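PDB 7CBD: exoglucanase A from Cellulomonas fimi, which hydrolyses, through the family 6 catalytic domain of this chain, the beta-1,4-glucosidic linkages of cellulose with inversion at the anomeric carbon, releasing cellobiose from non-reducing chain ends. Local coordinates for residues V6-P9 with Y10-A13; L199-D202 with S203-G206; S208-L211 with F212-A216; R257-K260 with F261-W264; T274-M277 with H278-V282. All blocks are in the same frame, centred on the assembly; numbering follows the deposited sequence. Where two conformers were deposited one is given.

Contact 1 of 5, residues V6-P9 with Y10-A13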
loop_
_atom_site.group_PDB
_atom_site.type_symbol
_atom_site.label_atom_id
_atom_site.label_comp_id
_atom_site.label_asym_id
_atom_site.label_seq_id
_atom_site.Cartn_x
_atom_site.Cartn_y
_atom_site.Cartn_z
ATOM N N VAL A 6 -20.980 -2.649 9.069
ATOM C CA VAL A 6 -21.483 -2.144 7.797
ATOM C C VAL A 6 -20.746 -2.760 6.616
ATOM O O VAL A 6 -19.667 -3.346 6.744
ATOM C CB VAL A 6 -21.482 -0.600 7.706
ATOM C CG1 VAL A 6 -22.355 0.005 8.799
ATOM C CG2 VAL A 6 -20.057 -0.046 7.755
ATOM N N ASP A 7 -21.348 -2.611 5.435
ATOM C CA ASP A 7 -20.752 -3.125 4.207
ATOM C C ASP A 7 -19.494 -2.354 3.818
ATOM O O ASP A 7 -18.524 -2.939 3.326
ATOM C CB ASP A 7 -21.774 -3.040 3.077
ATOM C CG ASP A 7 -21.150 -3.299 1.733
ATOM O OD1 ASP A 7 -20.730 -4.450 1.495
ATOM O OD2 ASP A 7 -21.032 -2.345 0.933
ATOM N N ASN A 8 -19.497 -1.037 4.004
ATOM C CA ASN A 8 -18.379 -0.185 3.612
ATOM C C ASN A 8 -18.156 0.828 4.725
ATOM O O ASN A 8 -18.905 1.814 4.827
ATOM C CB ASN A 8 -18.656 0.523 2.290
ATOM C CG ASN A 8 -17.519 1.446 1.889
ATOM O OD1 ASN A 8 -16.479 1.482 2.549
ATOM N ND2 ASN A 8 -17.711 2.203 0.821
ATOM N N PRO A 9 -17.136 0.629 5.569
ATOM C CA PRO A 9 -16.922 1.559 6.686
ATOM C C PRO A 9 -16.555 2.963 6.236
ATOM O O PRO A 9 -16.718 3.909 7.020
ATOM C CB PRO A 9 -15.788 0.896 7.483
ATOM C CG PRO A 9 -15.016 0.139 6.432
ATOM C CD PRO A 9 -16.072 -0.386 5.486
ATOM N N TYR A 10 -16.102 3.133 4.989
ATOM C CA TYR A 10 -15.718 4.445 4.478
ATOM C C TYR A 10 -16.899 5.288 4.013
ATOM O O TYR A 10 -16.751 6.506 3.902
ATOM C CB TYR A 10 -14.727 4.297 3.324
ATOM C CG TYR A 10 -13.412 3.650 3.708
ATOM C CD1 TYR A 10 -12.330 4.419 4.114
ATOM C CD2 TYR A 10 -13.248 2.271 3.643
ATOM C CE1 TYR A 10 -11.119 3.830 4.460
ATOM C CE2 TYR A 10 -12.045 1.669 3.985
ATOM C CZ TYR A 10 -10.985 2.455 4.386
ATOM O OH TYR A 10 -9.801 1.843 4.722
ATOM N N ALA A 11 -18.052 4.682 3.732
ATOM C CA ALA A 11 -19.157 5.438 3.149
ATOM C C ALA A 11 -19.665 6.481 4.140
ATOM O O ALA A 11 -20.039 6.143 5.267
ATOM C CB ALA A 11 -20.281 4.494 2.726
ATOM N N GLY A 12 -19.679 7.747 3.720
ATOM C CA GLY A 12 -20.121 8.819 4.587
ATOM C C GLY A 12 -19.206 9.111 5.754
ATOM O O GLY A 12 -19.604 9.837 6.669
ATOM N N ALA A 13 -17.984 8.588 5.744
ATOM C CA ALA A 13 -17.078 8.694 6.875
ATOM C C ALA A 13 -15.895 9.594 6.536
ATOM O O ALA A 13 -15.575 9.835 5.371
ATOM C CB ALA A 13 -16.565 7.305 7.271
HETATM O O HOH W 1 -20.380 3.648 6.275
#
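N8 meets Y10 with its side-chain amide: OD1 accepts a hydrogen bond from Y10 N at 3.0 Å (N-H...O 147°), the donor standing well above the plane of the amide carbonyl. This is an Asx turn, nested on the type I beta turn from N8 to A11. The chi1 of N8 (178°) carries the amide forward along the chain, and the same OD1 lies in the plane of the Y10 ring at its edge, 3.5 Å from CD2. The backbone O of N8 accepts the N of A11 at 3.2 Å, closing the type I turn, and a water donates to both N8 O and A11 O. P9, the second residue of the turn, sets its ring obliquely against the tyrosine, CG lying 3.9 Å from Y10 CD2, while its carbonyl O is 3.4 Å from the methyl CB of A13. A type II turn from Y10 to A13 follows, with G12 at positive phi, and leads into strand 14-15. Beyond the turns, Y10 OH bonds to N90 and N8 ND2 to the backbone O of D359, tying this loop to the central sheet. The buried asparagine amide thus has both its oxygen and its nitrogen satisfied, which fixes its flip state.

Contact 2 of 5, residues L199-D202 with S203-G206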
loop_
_atom_site.group_PDB
_atom_site.type_symbol
_atom_site.label_atom_id
_atom_site.label_comp_id
_atom_site.label_asym_id
_atom_site.label_seq_id
_atom_site.Cartn_x
_atom_site.Cartn_y
_atom_site.Cartn_z
ATOM N N LEU A 199 0.434 -9.836 -9.788
ATOM C CA LEU A 199 -0.583 -10.878 -9.858
ATOM C C LEU A 199 -1.555 -10.723 -11.023
ATOM O O LEU A 199 -2.540 -11.463 -11.084
ATOM C CB LEU A 199 -1.351 -10.966 -8.532
ATOM C CG LEU A 199 -0.472 -11.128 -7.289
ATOM C CD1 LEU A 199 -1.299 -11.000 -6.027
ATOM C CD2 LEU A 199 0.281 -12.466 -7.338
ATOM N N GLY A 200 -1.311 -9.798 -11.954
ATOM C CA GLY A 200 -2.290 -9.549 -13.001
ATOM C C GLY A 200 -2.440 -10.681 -14.004
ATOM O O GLY A 200 -3.518 -10.852 -14.590
ATOM N N TRP A 201 -1.370 -11.444 -14.241
ATOM C CA TRP A 201 -1.439 -12.605 -15.125
ATOM C C TRP A 201 -2.483 -13.592 -14.619
ATOM O O TRP A 201 -2.569 -13.856 -13.420
ATOM C CB TRP A 201 -0.078 -13.310 -15.166
ATOM C CG TRP A 201 1.026 -12.445 -15.705
ATOM C CD1 TRP A 201 1.444 -12.363 -17.004
ATOM C CD2 TRP A 201 1.851 -11.533 -14.961
ATOM N NE1 TRP A 201 2.466 -11.452 -17.114
ATOM C CE2 TRP A 201 2.743 -10.937 -15.874
ATOM C CE3 TRP A 201 1.926 -11.172 -13.611
ATOM C CZ2 TRP A 201 3.696 -9.995 -15.482
ATOM C CZ3 TRP A 201 2.867 -10.221 -13.223
ATOM C CH2 TRP A 201 3.738 -9.647 -14.157
ATOM N N ASP A 202 -3.267 -14.159 -15.550
ATOM C CA ASP A 202 -4.228 -15.199 -15.182
ATOM C C ASP A 202 -3.569 -16.310 -14.371
ATOM O O ASP A 202 -4.157 -16.828 -13.410
ATOM C CB ASP A 202 -4.846 -15.822 -16.437
ATOM C CG ASP A 202 -5.882 -14.940 -17.098
ATOM O OD1 ASP A 202 -6.239 -13.887 -16.539
ATOM O OD2 ASP A 202 -6.360 -15.322 -18.188
ATOM N N SER A 203 -2.352 -16.698 -14.743
ATOM C CA SER A 203 -1.683 -17.797 -14.058
ATOM C C SER A 203 -1.307 -17.458 -12.619
ATOM O O SER A 203 -0.996 -18.370 -11.847
ATOM C CB SER A 203 -0.429 -18.183 -14.827
ATOM O OG SER A 203 0.300 -17.014 -15.127
ATOM N N ASN A 204 -1.303 -16.177 -12.250
ATOM C CA ASN A 204 -1.070 -15.764 -10.872
ATOM C C ASN A 204 -2.347 -15.332 -10.165
ATOM O O ASN A 204 -2.550 -15.664 -8.993
ATOM C CB ASN A 204 -0.052 -14.620 -10.819
ATOM C CG ASN A 204 1.355 -15.069 -11.197
ATOM O OD1 ASN A 204 1.627 -16.260 -11.351
ATOM N ND2 ASN A 204 2.262 -14.105 -11.341
ATOM N N ALA A 205 -3.225 -14.614 -10.868
ATOM C CA ALA A 205 -4.455 -14.121 -10.260
ATOM C C ALA A 205 -5.349 -15.269 -9.814
ATOM O O ALA A 205 -5.906 -15.242 -8.710
ATOM C CB ALA A 205 -5.190 -13.231 -11.260
ATOM N N GLY A 206 -5.514 -16.277 -10.667
ATOM C CA GLY A 206 -6.402 -17.379 -10.386
ATOM C C GLY A 206 -6.024 -18.150 -9.136
ATOM O O GLY A 206 -6.828 -18.305 -8.209
#
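W201 O is gripped by two backbone donors of the helix that starts here. A205 N lies 2.7 Å from W201 O, almost in line with the C=O bond and with a nearly straight N-H...O angle of 172°; N204 N reaches the same W201 O at 2.9 Å from above the carbonyl plane. One residue on, G206 N bonds to D202 O at 3.1 Å, continuing the helical ladder. W201 is the N-cap residue of helix 202-218, although its side chain takes no hydrogen-bonding part in the cap. The indole and the N204 amide instead run side by side in the same direction, their planes 68° apart, with N204 ND2 3.7 Å from W201 CE3. Each finds its polar partner elsewhere: W201 NE1 donates to E263 O, and N204 ND2 to W198 O. L199, at the end of the preceding helix 196-199, crosses N204 at about a right angle and brings CD2 to 4.1 Å from N204 CB. The methyl of A205 sits 3.2 Å from L199 O, a close fit between the old helix end and the new first turn. The N-cap carbonyl thus satisfies two N-H groups of that turn and is probably polarised by them.

Contact 3 of 5, residues S208-L211 with F212-A216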
loop_
_atom_site.group_PDB
_atom_site.type_symbol
_atom_site.label_atom_id
_atom_site.label_comp_id
_atom_site.label_asym_id
_atom_site.label_seq_id
_atom_site.Cartn_x
_atom_site.Cartn_y
_atom_site.Cartn_z
ATOM N N SER A 208 -4.128 -17.232 -6.778
ATOM C CA SER A 208 -4.185 -16.356 -5.614
ATOM C C SER A 208 -5.604 -16.258 -5.072
ATOM O O SER A 208 -5.819 -16.341 -3.857
ATOM C CB SER A 208 -3.624 -14.977 -5.959
ATOM O OG SER A 208 -2.253 -15.099 -6.263
ATOM N N ALA A 209 -6.590 -16.078 -5.957
ATOM C CA ALA A 209 -7.976 -16.012 -5.498
ATOM C C ALA A 209 -8.383 -17.292 -4.772
ATOM O O ALA A 209 -9.055 -17.242 -3.732
ATOM C CB ALA A 209 -8.917 -15.733 -6.668
ATOM N N THR A 210 -7.999 -18.447 -5.317
ATOM C CA THR A 210 -8.291 -19.722 -4.667
ATOM C C THR A 210 -7.654 -19.794 -3.286
ATOM O O THR A 210 -8.288 -20.245 -2.322
ATOM C CB THR A 210 -7.798 -20.862 -5.558
ATOM O OG1 THR A 210 -8.485 -20.790 -6.808
ATOM C CG2 THR A 210 -8.036 -22.223 -4.900
ATOM N N LEU A 211 -6.403 -19.348 -3.160
ATOM C CA LEU A 211 -5.742 -19.386 -1.859
ATOM C C LEU A 211 -6.426 -18.462 -0.857
ATOM O O LEU A 211 -6.556 -18.805 0.323
ATOM C CB LEU A 211 -4.261 -19.042 -2.004
ATOM C CG LEU A 211 -3.419 -19.234 -0.742
ATOM C CD1 LEU A 211 -2.045 -19.785 -1.121
ATOM C CD2 LEU A 211 -3.283 -17.946 0.035
ATOM N N PHE A 212 -6.862 -17.278 -1.298
ATOM C CA PHE A 212 -7.605 -16.402 -0.396
ATOM C C PHE A 212 -8.882 -17.068 0.099
ATOM O O PHE A 212 -9.244 -16.938 1.277
ATOM C CB PHE A 212 -7.921 -15.077 -1.092
ATOM C CG PHE A 212 -6.719 -14.183 -1.263
ATOM C CD1 PHE A 212 -5.900 -13.882 -0.184
ATOM C CD2 PHE A 212 -6.399 -13.655 -2.505
ATOM C CE1 PHE A 212 -4.792 -13.065 -0.337
ATOM C CE2 PHE A 212 -5.286 -12.836 -2.666
ATOM C CZ PHE A 212 -4.485 -12.535 -1.575
ATOM N N ALA A 213 -9.577 -17.793 -0.782
ATOM C CA ALA A 213 -10.780 -18.501 -0.353
ATOM C C ALA A 213 -10.451 -19.597 0.654
ATOM O O ALA A 213 -11.196 -19.797 1.620
ATOM C CB ALA A 213 -11.529 -19.065 -1.558
ATOM N N GLU A 214 -9.347 -20.325 0.445
ATOM C CA GLU A 214 -8.939 -21.332 1.423
ATOM C C GLU A 214 -8.690 -20.695 2.781
ATOM O O GLU A 214 -9.097 -21.234 3.818
ATOM C CB GLU A 214 -7.671 -22.038 0.956
ATOM C CG GLU A 214 -7.863 -22.895 -0.265
ATOM C CD GLU A 214 -6.566 -23.511 -0.754
ATOM O OE1 GLU A 214 -5.538 -23.383 -0.052
ATOM O OE2 GLU A 214 -6.577 -24.118 -1.843
ATOM N N VAL A 215 -8.000 -19.557 2.794
ATOM C CA VAL A 215 -7.745 -18.868 4.052
ATOM C C VAL A 215 -9.059 -18.456 4.709
ATOM O O VAL A 215 -9.273 -18.689 5.904
ATOM C CB VAL A 215 -6.792 -17.681 3.834
ATOM C CG1 VAL A 215 -6.706 -16.819 5.094
ATOM C CG2 VAL A 215 -5.418 -18.203 3.418
ATOM N N ALA A 216 -9.977 -17.880 3.929
ATOM C CA ALA A 216 -11.288 -17.528 4.472
ATOM C C ALA A 216 -11.966 -18.734 5.120
ATOM O O ALA A 216 -12.457 -18.659 6.255
ATOM C CB ALA A 216 -12.165 -16.946 3.363
#
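F212 turns its ring back along the helix toward S208, whereas L211 and V215 meet obliquely and T210 and E214 do the same. With CG beside the backbone N (chi1 -73°), the phenyl lies next to the preceding turn: CD2 comes to 3.1 Å from S208 O, the same carbonyl that accepts F212 N at 2.9 Å, and CE2 is 4.3 Å from S208 CB. Further out the ring touches L151, I193 and L281. A leucine in place of F212 would probably lose the contact of CD2 with S208 O and open a gap beside those three neighbours. L211, in one of its two conformers, brings CD2 to 4.0 Å from V215 CG2. For T210 and E214 the touching atoms are the methyl CG2 and OE2, 3.9 Å apart; the glutamate chain runs extended beyond CG, which itself passes 3.4 Å from T210 O, and its other oxygen, OE1, forms a salt bridge with R171. Regular i to i+4 backbone bonds hold these side chains in step. Within helix 202-218, V215 faces V174 and L178 of helix 161-182, while A209 and F212 lie against helix 270-283, so neighbouring helices pack around this part of the helix.

Contact 4 of 5, residues R257-K260 with F261-W264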
loop_
_atom_site.group_PDB
_atom_site.type_symbol
_atom_site.label_atom_id
_atom_site.label_comp_id
_atom_site.label_asym_id
_atom_site.label_seq_id
_atom_site.Cartn_x
_atom_site.Cartn_y
_atom_site.Cartn_z
ATOM N N ARG A 257 0.554 -5.862 -25.130
ATOM C CA ARG A 257 0.841 -6.518 -23.855
ATOM C C ARG A 257 2.092 -7.389 -23.919
ATOM O O ARG A 257 2.672 -7.692 -22.872
ATOM C CB ARG A 257 -0.362 -7.338 -23.372
ATOM C CG ARG A 257 -0.678 -8.530 -24.255
ATOM C CD ARG A 257 -1.863 -9.340 -23.717
ATOM N NE ARG A 257 -2.239 -10.440 -24.605
ATOM C CZ ARG A 257 -2.109 -11.732 -24.306
ATOM N NH1 ARG A 257 -1.611 -12.101 -23.134
ATOM N NH2 ARG A 257 -2.479 -12.661 -25.182
ATOM N N SER A 258 2.535 -7.776 -25.117
ATOM C CA SER A 258 3.762 -8.552 -25.252
ATOM C C SER A 258 5.016 -7.698 -25.135
ATOM O O SER A 258 6.123 -8.239 -25.230
ATOM C CB SER A 258 3.777 -9.312 -26.575
ATOM O OG SER A 258 3.992 -8.439 -27.664
ATOM N N SER A 259 4.868 -6.391 -24.940
ATOM C CA SER A 259 6.006 -5.519 -24.700
ATOM C C SER A 259 6.817 -6.000 -23.497
ATOM O O SER A 259 6.312 -6.674 -22.593
ATOM C CB SER A 259 5.515 -4.096 -24.428
ATOM O OG SER A 259 4.644 -4.056 -23.304
ATOM N N LYS A 260 8.093 -5.609 -23.486
ATOM C CA LYS A 260 8.984 -5.902 -22.367
ATOM C C LYS A 260 8.393 -5.438 -21.039
ATOM O O LYS A 260 8.539 -6.110 -20.011
ATOM C CB LYS A 260 10.335 -5.225 -22.631
ATOM C CG LYS A 260 11.451 -5.558 -21.654
ATOM C CD LYS A 260 12.734 -4.794 -22.009
ATOM C CE LYS A 260 13.921 -5.294 -21.198
ATOM N NZ LYS A 260 15.216 -4.675 -21.610
ATOM N N PHE A 261 7.715 -4.295 -21.039
ATOM C CA PHE A 261 7.206 -3.774 -19.780
ATOM C C PHE A 261 6.060 -4.613 -19.229
ATOM O O PHE A 261 5.926 -4.744 -18.005
ATOM C CB PHE A 261 6.766 -2.323 -19.951
ATOM C CG PHE A 261 6.501 -1.615 -18.652
ATOM C CD1 PHE A 261 7.546 -1.275 -17.805
ATOM C CD2 PHE A 261 5.204 -1.300 -18.268
ATOM C CE1 PHE A 261 7.306 -0.617 -16.612
ATOM C CE2 PHE A 261 4.958 -0.636 -17.077
ATOM C CZ PHE A 261 6.008 -0.299 -16.250
ATOM N N TYR A 262 5.216 -5.181 -20.092
ATOM C CA TYR A 262 4.025 -5.852 -19.584
ATOM C C TYR A 262 4.116 -7.374 -19.554
ATOM O O TYR A 262 3.358 -7.998 -18.809
ATOM C CB TYR A 262 2.754 -5.387 -20.313
ATOM C CG TYR A 262 2.365 -3.973 -19.956
ATOM C CD1 TYR A 262 2.112 -3.610 -18.640
ATOM C CD2 TYR A 262 2.275 -2.996 -20.933
ATOM C CE1 TYR A 262 1.770 -2.312 -18.314
ATOM C CE2 TYR A 262 1.931 -1.695 -20.623
ATOM C CZ TYR A 262 1.679 -1.355 -19.315
ATOM O OH TYR A 262 1.345 -0.053 -19.019
ATOM N N GLU A 263 5.007 -7.992 -20.331
ATOM C CA GLU A 263 5.254 -9.438 -20.213
ATOM C C GLU A 263 3.964 -10.250 -20.358
ATOM O O GLU A 263 3.740 -11.227 -19.641
ATOM C CB GLU A 263 5.965 -9.787 -18.897
ATOM C CG GLU A 263 7.326 -9.128 -18.712
ATOM C CD GLU A 263 7.959 -9.403 -17.349
ATOM O OE1 GLU A 263 7.237 -9.758 -16.391
ATOM O OE2 GLU A 263 9.195 -9.238 -17.233
ATOM N N TRP A 264 3.098 -9.831 -21.280
ATOM C CA TRP A 264 1.831 -10.487 -21.646
ATOM C C TRP A 264 0.687 -10.265 -20.646
ATOM O O TRP A 264 -0.403 -10.810 -20.847
ATOM C CB TRP A 264 1.975 -11.983 -21.980
ATOM C CG TRP A 264 2.938 -12.266 -23.113
ATOM C CD1 TRP A 264 4.279 -12.509 -23.011
ATOM C CD2 TRP A 264 2.626 -12.341 -24.512
ATOM N NE1 TRP A 264 4.820 -12.729 -24.258
ATOM C CE2 TRP A 264 3.825 -12.634 -25.195
ATOM C CE3 TRP A 264 1.449 -12.191 -25.251
ATOM C CZ2 TRP A 264 3.880 -12.778 -26.580
ATOM C CZ3 TRP A 264 1.506 -12.334 -26.628
ATOM C CH2 TRP A 264 2.714 -12.623 -27.277
HETATM O O HOH W 2 10.470 -7.847 -19.152
#
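W264 and R257 bury the most surface here, with S258 adding a third contact. The R257 side chain, extended from CG to NE, crosses the indole at about a right angle, and the two flat groups stand 78° apart. CE3, on the indole edge, sits 3.6 Å above the centre of the R257 guanidinium face, so the edge of the ring meets the face of the charged group. R257 NH1 then donates in its own plane to a lone pair of W264 O at 2.9 Å, which fixes the rotation of the guanidinium, while W264 N returns a bond to R257 O at 2.7 Å. S258 CB lies over the six-membered ring of W264, 3.4 Å from its centroid and 10° off the normal, a CH-pi contact. The segments form a compact reversal in the loop between strand 254-255 and helix 270-283 of the family 6 domain, their end-to-end directions 134° apart. At its bend, S259 O accepts E263 N at 2.9 Å, almost straight off the carbonyl, and Y262 N more weakly. E263 OE2 accepts a hydrogen bond from a water that also donates to K260 O, and is hydrogen-bonded to H330.

Contact 5 of 5, residues T274-M277 with H278-V282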
loop_
_atom_site.group_PDB
_atom_site.type_symbol
_atom_site.label_atom_id
_atom_site.label_comp_id
_atom_site.label_asym_id
_atom_site.label_seq_id
_atom_site.Cartn_x
_atom_site.Cartn_y
_atom_site.Cartn_z
ATOM N N THR A 274 -8.274 -4.431 -9.837
ATOM C CA THR A 274 -9.310 -4.632 -8.824
ATOM C C THR A 274 -10.588 -5.212 -9.429
ATOM O O THR A 274 -11.249 -6.049 -8.803
ATOM C CB THR A 274 -9.590 -3.345 -8.036
ATOM O OG1 THR A 274 -9.823 -2.253 -8.934
ATOM C CG2 THR A 274 -8.427 -2.999 -7.107
ATOM N N ALA A 275 -10.948 -4.801 -10.650
ATOM C CA ALA A 275 -12.103 -5.405 -11.314
ATOM C C ALA A 275 -11.857 -6.885 -11.584
ATOM O O ALA A 275 -12.738 -7.728 -11.368
ATOM C CB ALA A 275 -12.419 -4.670 -12.619
ATOM N N HIS A 276 -10.653 -7.210 -12.046
ATOM C CA HIS A 276 -10.266 -8.586 -12.336
ATOM C C HIS A 276 -10.332 -9.448 -11.081
ATOM O O HIS A 276 -10.950 -10.522 -11.074
ATOM C CB HIS A 276 -8.842 -8.530 -12.899
ATOM C CG HIS A 276 -8.265 -9.844 -13.332
ATOM N ND1 HIS A 276 -6.938 -9.969 -13.685
ATOM C CD2 HIS A 276 -8.812 -11.074 -13.486
ATOM C CE1 HIS A 276 -6.693 -11.217 -14.038
ATOM N NE2 HIS A 276 -7.812 -11.909 -13.923
ATOM N N MET A 277 -9.713 -8.977 -9.997
ATOM C CA MET A 277 -9.677 -9.769 -8.774
ATOM C C MET A 277 -11.047 -9.862 -8.122
ATOM O O MET A 277 -11.387 -10.902 -7.550
ATOM C CB MET A 277 -8.643 -9.209 -7.806
ATOM C CG MET A 277 -7.224 -9.470 -8.257
ATOM S SD MET A 277 -6.829 -11.227 -8.463
ATOM C CE MET A 277 -6.638 -11.747 -6.755
ATOM N N HIS A 278 -11.854 -8.797 -8.183
ATOM C CA HIS A 278 -13.203 -8.910 -7.637
ATOM C C HIS A 278 -13.954 -10.058 -8.297
ATOM O O HIS A 278 -14.601 -10.859 -7.616
ATOM C CB HIS A 278 -13.963 -7.587 -7.763
ATOM C CG HIS A 278 -15.231 -7.547 -6.967
ATOM N ND1 HIS A 278 -16.430 -8.039 -7.440
ATOM C CD2 HIS A 278 -15.484 -7.079 -5.721
ATOM C CE1 HIS A 278 -17.365 -7.873 -6.521
ATOM N NE2 HIS A 278 -16.819 -7.294 -5.468
ATOM N N ARG A 279 -13.883 -10.149 -9.631
ATOM C CA ARG A 279 -14.520 -11.251 -10.347
ATOM C C ARG A 279 -14.012 -12.593 -9.840
ATOM O O ARG A 279 -14.800 -13.469 -9.463
ATOM C CB ARG A 279 -14.234 -11.137 -11.845
ATOM C CG ARG A 279 -15.023 -10.078 -12.584
ATOM C CD ARG A 279 -14.850 -10.221 -14.098
ATOM N NE ARG A 279 -13.488 -9.918 -14.543
ATOM C CZ ARG A 279 -13.083 -8.716 -14.939
ATOM N NH1 ARG A 279 -13.931 -7.700 -14.942
ATOM N NH2 ARG A 279 -11.829 -8.530 -15.328
ATOM N N LEU A 280 -12.691 -12.769 -9.825
ATOM C CA LEU A 280 -12.124 -14.064 -9.465
ATOM C C LEU A 280 -12.423 -14.425 -8.016
ATOM O O LEU A 280 -12.680 -15.595 -7.701
ATOM C CB LEU A 280 -10.616 -14.069 -9.698
ATOM C CG LEU A 280 -10.160 -13.989 -11.151
ATOM C CD1 LEU A 280 -8.655 -13.921 -11.199
ATOM C CD2 LEU A 280 -10.676 -15.168 -11.953
ATOM N N LEU A 281 -12.371 -13.445 -7.115
ATOM C CA LEU A 281 -12.639 -13.732 -5.711
ATOM C C LEU A 281 -14.080 -14.178 -5.512
ATOM O O LEU A 281 -14.343 -15.141 -4.783
ATOM C CB LEU A 281 -12.316 -12.513 -4.854
ATOM C CG LEU A 281 -10.815 -12.243 -4.718
ATOM C CD1 LEU A 281 -10.578 -10.798 -4.294
ATOM C CD2 LEU A 281 -10.147 -13.227 -3.752
ATOM N N VAL A 282 -15.026 -13.508 -6.174
ATOM C CA VAL A 282 -16.420 -13.933 -6.077
ATOM C C VAL A 282 -16.581 -15.345 -6.626
ATOM O O VAL A 282 -17.219 -16.203 -6.008
ATOM C CB VAL A 282 -17.350 -12.932 -6.782
ATOM C CG1 VAL A 282 -18.768 -13.493 -6.875
ATOM C CG2 VAL A 282 -17.338 -11.605 -6.049
#
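H276 reaches from its helix toward L280, four residues on. Its CB passes 3.8 Å from R279 NH2 in one of that arginine's two conformers. A chi1 of -177° sends the ring away from its own backbone nitrogen, and the imidazole crosses the leucine obliquely: CD2 lies 3.7 Å from L280 CD1, and the CD2-NE2 side of the ring packs on that methyl, with NE2 3.5 Å from L280 CD1. CE1 is turned to G200 and A205, and ND1 is hydrogen-bonded to D267. Replacing H276 with an alanine would probably leave the D267 carboxylate without this partner and uncover one side of L280. The backbone below is ordinary alpha-helix 270-283, with i to i+4 bonds from H278, R279, L280 and L281 back to T274, A275, H276 and M277. This helix belongs to the distorted beta/alpha barrel of glycosyl hydrolase family 6, packing beside helix 202-218 and against strands 228-231 and 291-295 of its parallel core. M277 touches both leucines: chi1 and chi2 place SD 4.3 Å from L280 CD1, and M277 CB lies equally far from L281 CD1. H278 points elsewhere, stacking its ring with that of H357 and bonding through NE2 to I290 O.

Contacts 1 to 5 follow one another along the chain without interleaving. Contacts 2 and 3 share helix 202-218, about 13 Å apart between centres, the first at its start and the second further along. Contact 5, on helix 270-283, has its centre about 11 Å from that of contact 2 and about 12 Å from that of contact 3 and touches both: L280 meets A205 and A209, and L281 meets F212. Contact 4, in the loop before helix 270-283, touches contact 2 through the W201 indole. Contact 1 stands apart, its centre about 20 Å or more from the others, in the loop before strand 14-15. Two helices and the loop leading to the second thus form one packed region outside the sheet, while contact 1 lies by its strands.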